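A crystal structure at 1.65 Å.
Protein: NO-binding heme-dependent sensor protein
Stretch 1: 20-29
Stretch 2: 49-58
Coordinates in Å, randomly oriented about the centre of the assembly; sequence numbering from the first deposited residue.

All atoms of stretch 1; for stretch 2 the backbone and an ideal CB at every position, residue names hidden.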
# COMPACT_ATOMS: atom_id res chain seq x y z
N SER A 20 17.68 -6.78 -14.41
CA SER A 20 17.39 -7.93 -15.27
C SER A 20 16.21 -8.72 -14.74
O SER A 20 15.35 -9.18 -15.51
CB SER A 20 18.63 -8.84 -15.42
OG SER A 20 19.00 -9.46 -14.20
N VAL A 21 16.15 -8.89 -13.43
CA VAL A 21 15.02 -9.54 -12.78
C VAL A 21 13.72 -8.77 -13.01
O VAL A 21 12.69 -9.36 -13.32
CB VAL A 21 15.28 -9.69 -11.27
CG1 VAL A 21 14.01 -10.12 -10.54
CG2 VAL A 21 16.40 -10.69 -11.04
N TRP A 22 13.77 -7.45 -12.84
CA TRP A 22 12.61 -6.62 -13.09
C TRP A 22 12.15 -6.75 -14.55
O TRP A 22 10.96 -6.92 -14.81
CB TRP A 22 12.89 -5.15 -12.75
CG TRP A 22 11.81 -4.23 -13.19
CD1 TRP A 22 11.84 -3.36 -14.24
CD2 TRP A 22 10.51 -4.08 -12.59
NE1 TRP A 22 10.65 -2.68 -14.34
CE2 TRP A 22 9.82 -3.11 -13.34
CE3 TRP A 22 9.87 -4.68 -11.50
CZ2 TRP A 22 8.52 -2.72 -13.03
CZ3 TRP A 22 8.58 -4.29 -11.20
CH2 TRP A 22 7.92 -3.32 -11.95
N ASN A 23 13.09 -6.68 -15.48
CA ASN A 23 12.73 -6.79 -16.88
C ASN A 23 12.20 -8.19 -17.21
O ASN A 23 11.28 -8.33 -18.02
CB ASN A 23 13.92 -6.43 -17.78
CG ASN A 23 14.14 -4.94 -17.88
OD1 ASN A 23 13.19 -4.15 -17.81
ND2 ASN A 23 15.39 -4.54 -18.05
N GLU A 24 12.75 -9.21 -16.57
CA GLU A 24 12.23 -10.57 -16.75
C GLU A 24 10.78 -10.63 -16.31
O GLU A 24 9.93 -11.18 -17.01
CB GLU A 24 13.05 -11.60 -15.97
CG GLU A 24 12.56 -13.04 -16.18
CD GLU A 24 13.16 -14.03 -15.20
OE1 GLU A 24 13.99 -13.62 -14.36
OE2 GLU A 24 12.80 -15.22 -15.28
N LEU A 25 10.50 -10.06 -15.14
CA LEU A 25 9.15 -10.03 -14.60
C LEU A 25 8.18 -9.32 -15.55
O LEU A 25 7.04 -9.73 -15.71
CB LEU A 25 9.14 -9.35 -13.23
CG LEU A 25 9.79 -10.15 -12.10
CD1 LEU A 25 10.12 -9.26 -10.92
CD2 LEU A 25 8.90 -11.30 -11.67
N LEU A 26 8.65 -8.24 -16.19
CA LEU A 26 7.80 -7.52 -17.14
C LEU A 26 7.58 -8.33 -18.41
O LEU A 26 6.48 -8.33 -18.96
CB LEU A 26 8.42 -6.16 -17.48
CG LEU A 26 8.39 -5.09 -16.38
CD1 LEU A 26 8.62 -3.71 -16.99
CD2 LEU A 26 7.10 -5.10 -15.59
N GLU A 27 8.61 -9.04 -18.87
CA GLU A 27 8.46 -9.91 -20.04
C GLU A 27 7.42 -10.99 -19.78
O GLU A 27 6.59 -11.29 -20.64
CB GLU A 27 9.79 -10.58 -20.40
CG GLU A 27 10.83 -9.66 -21.02
CD GLU A 27 12.14 -10.37 -21.32
OE1 GLU A 27 12.13 -11.61 -21.45
OE2 GLU A 27 13.18 -9.68 -21.42
N LYS A 28 7.45 -11.55 -18.58
CA LYS A 28 6.56 -12.64 -18.22
C LYS A 28 5.12 -12.20 -18.00
O LYS A 28 4.19 -12.91 -18.36
CB LYS A 28 7.06 -13.34 -16.95
CG LYS A 28 8.31 -14.17 -17.13
CD LYS A 28 8.66 -14.92 -15.85
CE LYS A 28 7.66 -16.03 -15.54
NZ LYS A 28 7.94 -16.71 -14.24
N HIS A 29 4.95 -11.02 -17.40
CA HIS A 29 3.66 -10.65 -16.81
C HIS A 29 3.00 -9.40 -17.40
O HIS A 29 1.84 -9.12 -17.09
CB HIS A 29 3.84 -10.48 -15.30
CG HIS A 29 4.41 -11.68 -14.63
ND1 HIS A 29 3.74 -12.88 -14.56
CD2 HIS A 29 5.60 -11.88 -14.01
CE1 HIS A 29 4.49 -13.77 -13.93
NE2 HIS A 29 5.62 -13.18 -13.58
N UNK A 49 0.50 -10.37 -10.61
CA UNK A 49 1.27 -11.41 -11.27
C UNK A 49 2.75 -11.28 -10.94
O UNK A 49 3.43 -12.26 -10.66
CB UNK A 49 1.06 -11.35 -12.78
N UNK A 50 3.25 -10.05 -10.98
CA UNK A 50 4.64 -9.78 -10.65
C UNK A 50 4.94 -10.18 -9.21
O UNK A 50 5.90 -10.90 -8.94
CB UNK A 50 4.96 -8.30 -10.87
N UNK A 51 4.10 -9.72 -8.28
CA UNK A 51 4.33 -9.99 -6.87
C UNK A 51 4.13 -11.48 -6.56
O UNK A 51 4.82 -12.02 -5.70
CB UNK A 51 3.40 -9.14 -6.01
N UNK A 52 3.21 -12.13 -7.27
CA UNK A 52 3.00 -13.57 -7.11
C UNK A 52 4.25 -14.35 -7.50
O UNK A 52 4.62 -15.32 -6.84
CB UNK A 52 1.81 -14.03 -7.95
N UNK A 53 4.89 -13.91 -8.58
CA UNK A 53 6.11 -14.54 -9.07
C UNK A 53 7.22 -14.41 -8.03
O UNK A 53 7.87 -15.39 -7.67
CB UNK A 53 6.54 -13.92 -10.40
N UNK A 54 7.42 -13.19 -7.53
CA UNK A 54 8.42 -12.93 -6.51
C UNK A 54 8.19 -13.81 -5.29
O UNK A 54 9.12 -14.43 -4.77
CB UNK A 54 8.40 -11.45 -6.11
N UNK A 55 6.95 -13.86 -4.82
CA UNK A 55 6.61 -14.63 -3.63
C UNK A 55 6.92 -16.11 -3.83
O UNK A 55 7.49 -16.75 -2.95
CB UNK A 55 5.13 -14.44 -3.28
N UNK A 56 6.54 -16.66 -4.98
CA UNK A 56 6.76 -18.08 -5.24
C UNK A 56 8.25 -18.38 -5.37
O UNK A 56 8.70 -19.47 -5.00
CB UNK A 56 6.02 -18.51 -6.51
N UNK A 57 9.01 -17.43 -5.90
CA UNK A 57 10.46 -17.59 -6.03
C UNK A 57 11.10 -17.69 -4.65
O UNK A 57 12.04 -18.47 -4.45
CB UNK A 57 11.07 -16.43 -6.82
N UNK A 58 10.60 -16.90 -3.72
CA UNK A 58 11.10 -16.88 -2.35
C UNK A 58 10.40 -17.92 -1.48
O UNK A 58 10.73 -18.09 -0.31
CB UNK A 58 10.92 -15.49 -1.74

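Both stretches are helical, and their N-to-C directions make an angle of 122°; the backbones come closest near the start of stretch 2, where the CA atoms of position 50 and Leu25 are 6.0 Å apart.

At position 49, CA-to-CB points toward stretch 1 and the ideal CB lies 3.6 Å from His29 ND1. So close to the imidazole a small side chain, alanine or serine, fits easily. The residue is Ser49. Its CB packs 3.5 Å from His29 ND1, while OG accepts a hydrogen bond from a water that also donates to His29 O, bridging the serine side chain to the His29 carbonyl through solvent.

Position 50 points sideways, but its ideal CB is 4.9 Å from Leu25 CB and 4.8 Å from His29 CD2, with Trp22 and Leu26 beyond. This apolar hollow asks for a branched aliphatic chain or methionine. Ile50 fills it as a knob among Leu25, His29, Leu26 and Trp22: CG2 lies 4.0 Å from Leu25 CD1, and CD1 reaches 3.9 Å from Leu26 CD2.

Position 51 points away and position 52 sideways, neither with any atom of stretch 1 near its ideal CB, so stretch 1 decides little. They are Val51 and Gln52, the latter's end leading away.

Position 53 points toward stretch 1, its ideal CB 3.4 Å from His29 NE2 and 5.0 Å from Lys28 NZ. Two potential donors favour a short acceptor: aspartate, with asparagine a neutral alternative. Asp53 answers with one oxygen, OD2, which accepts from His29 NE2 at 2.7 Å, nearly linearly and near the ring plane, and from Lys28 NZ at 2.8 Å in a salt bridge.

Position 54 points sideways, with nothing within 5.5 Å of its ideal CB; a modest aliphatic could still reach the Leu25 methyls. Val54 does so, its CG2 4.1 Å from Leu25 CD1.

Positions 55 and 56 are out of reach, and stretch 1 places no demand on them; they are Ala55 and Gln56.

Position 57 points toward stretch 1 across a gap. The carboxylate of Glu24 invites a long cation, arginine best and lysine only at full stretch, although Lys28 adds a competing positive charge. Arg57 spans the gap. NH2 forms a salt bridge with Glu24 OE2 at 3.3 Å, NH1 gives a weak hydrogen bond to Glu24 OE1 at 3.4 Å, and Leu25 CD2 lies over one guanidinium face. Within its own helix, NE donates to Asp53 OD1 at 2.6 Å, so Asp53 links Arg57 to Lys28 and His29.

Position 58 is again out of reach, so stretch 1 would tolerate almost any residue; it is Leu58.

Stretch 2 (49-58) SIVQDVAQRL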
# COMPACT_ATOMS: atom_id res chain seq x y z
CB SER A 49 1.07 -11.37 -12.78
OG SER A 49 -0.21 -11.85 -13.13
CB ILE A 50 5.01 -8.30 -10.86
CG1 ILE A 50 5.00 -7.97 -12.36
CG2 ILE A 50 6.39 -7.99 -10.27
CD1 ILE A 50 5.01 -6.49 -12.66
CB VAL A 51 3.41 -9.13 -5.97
CG1 VAL A 51 3.68 -9.39 -4.50
CG2 VAL A 51 3.65 -7.65 -6.25
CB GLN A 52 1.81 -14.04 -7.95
CG GLN A 52 1.42 -15.51 -7.71
CD GLN A 52 0.14 -15.68 -6.91
OE1 GLN A 52 -0.44 -14.72 -6.42
NE2 GLN A 52 -0.30 -16.93 -6.78
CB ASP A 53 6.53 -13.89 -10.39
CG ASP A 53 7.53 -14.73 -11.16
OD1 ASP A 53 8.29 -15.50 -10.53
OD2 ASP A 53 7.56 -14.60 -12.40
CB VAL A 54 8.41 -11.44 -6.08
CG1 VAL A 54 9.33 -11.20 -4.88
CG2 VAL A 54 8.82 -10.54 -7.24
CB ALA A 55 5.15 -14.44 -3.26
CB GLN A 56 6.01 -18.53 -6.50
CG GLN A 56 6.22 -20.01 -6.81
CD GLN A 56 5.19 -20.59 -7.76
OE1 GLN A 56 4.07 -20.08 -7.87
NE2 GLN A 56 5.55 -21.68 -8.43
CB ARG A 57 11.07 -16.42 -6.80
CG ARG A 57 10.82 -16.48 -8.30
CD ARG A 57 11.40 -15.28 -9.02
NE ARG A 57 10.88 -15.16 -10.38
CZ ARG A 57 11.54 -14.61 -11.40
NH1 ARG A 57 12.75 -14.11 -11.23
NH2 ARG A 57 10.97 -14.56 -12.60
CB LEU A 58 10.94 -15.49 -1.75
CG LEU A 58 11.68 -14.38 -2.51
CD1 LEU A 58 11.21 -13.01 -2.07
CD2 LEU A 58 13.18 -14.52 -2.32
O HOH W 1 0.00 -10.64 -15.95
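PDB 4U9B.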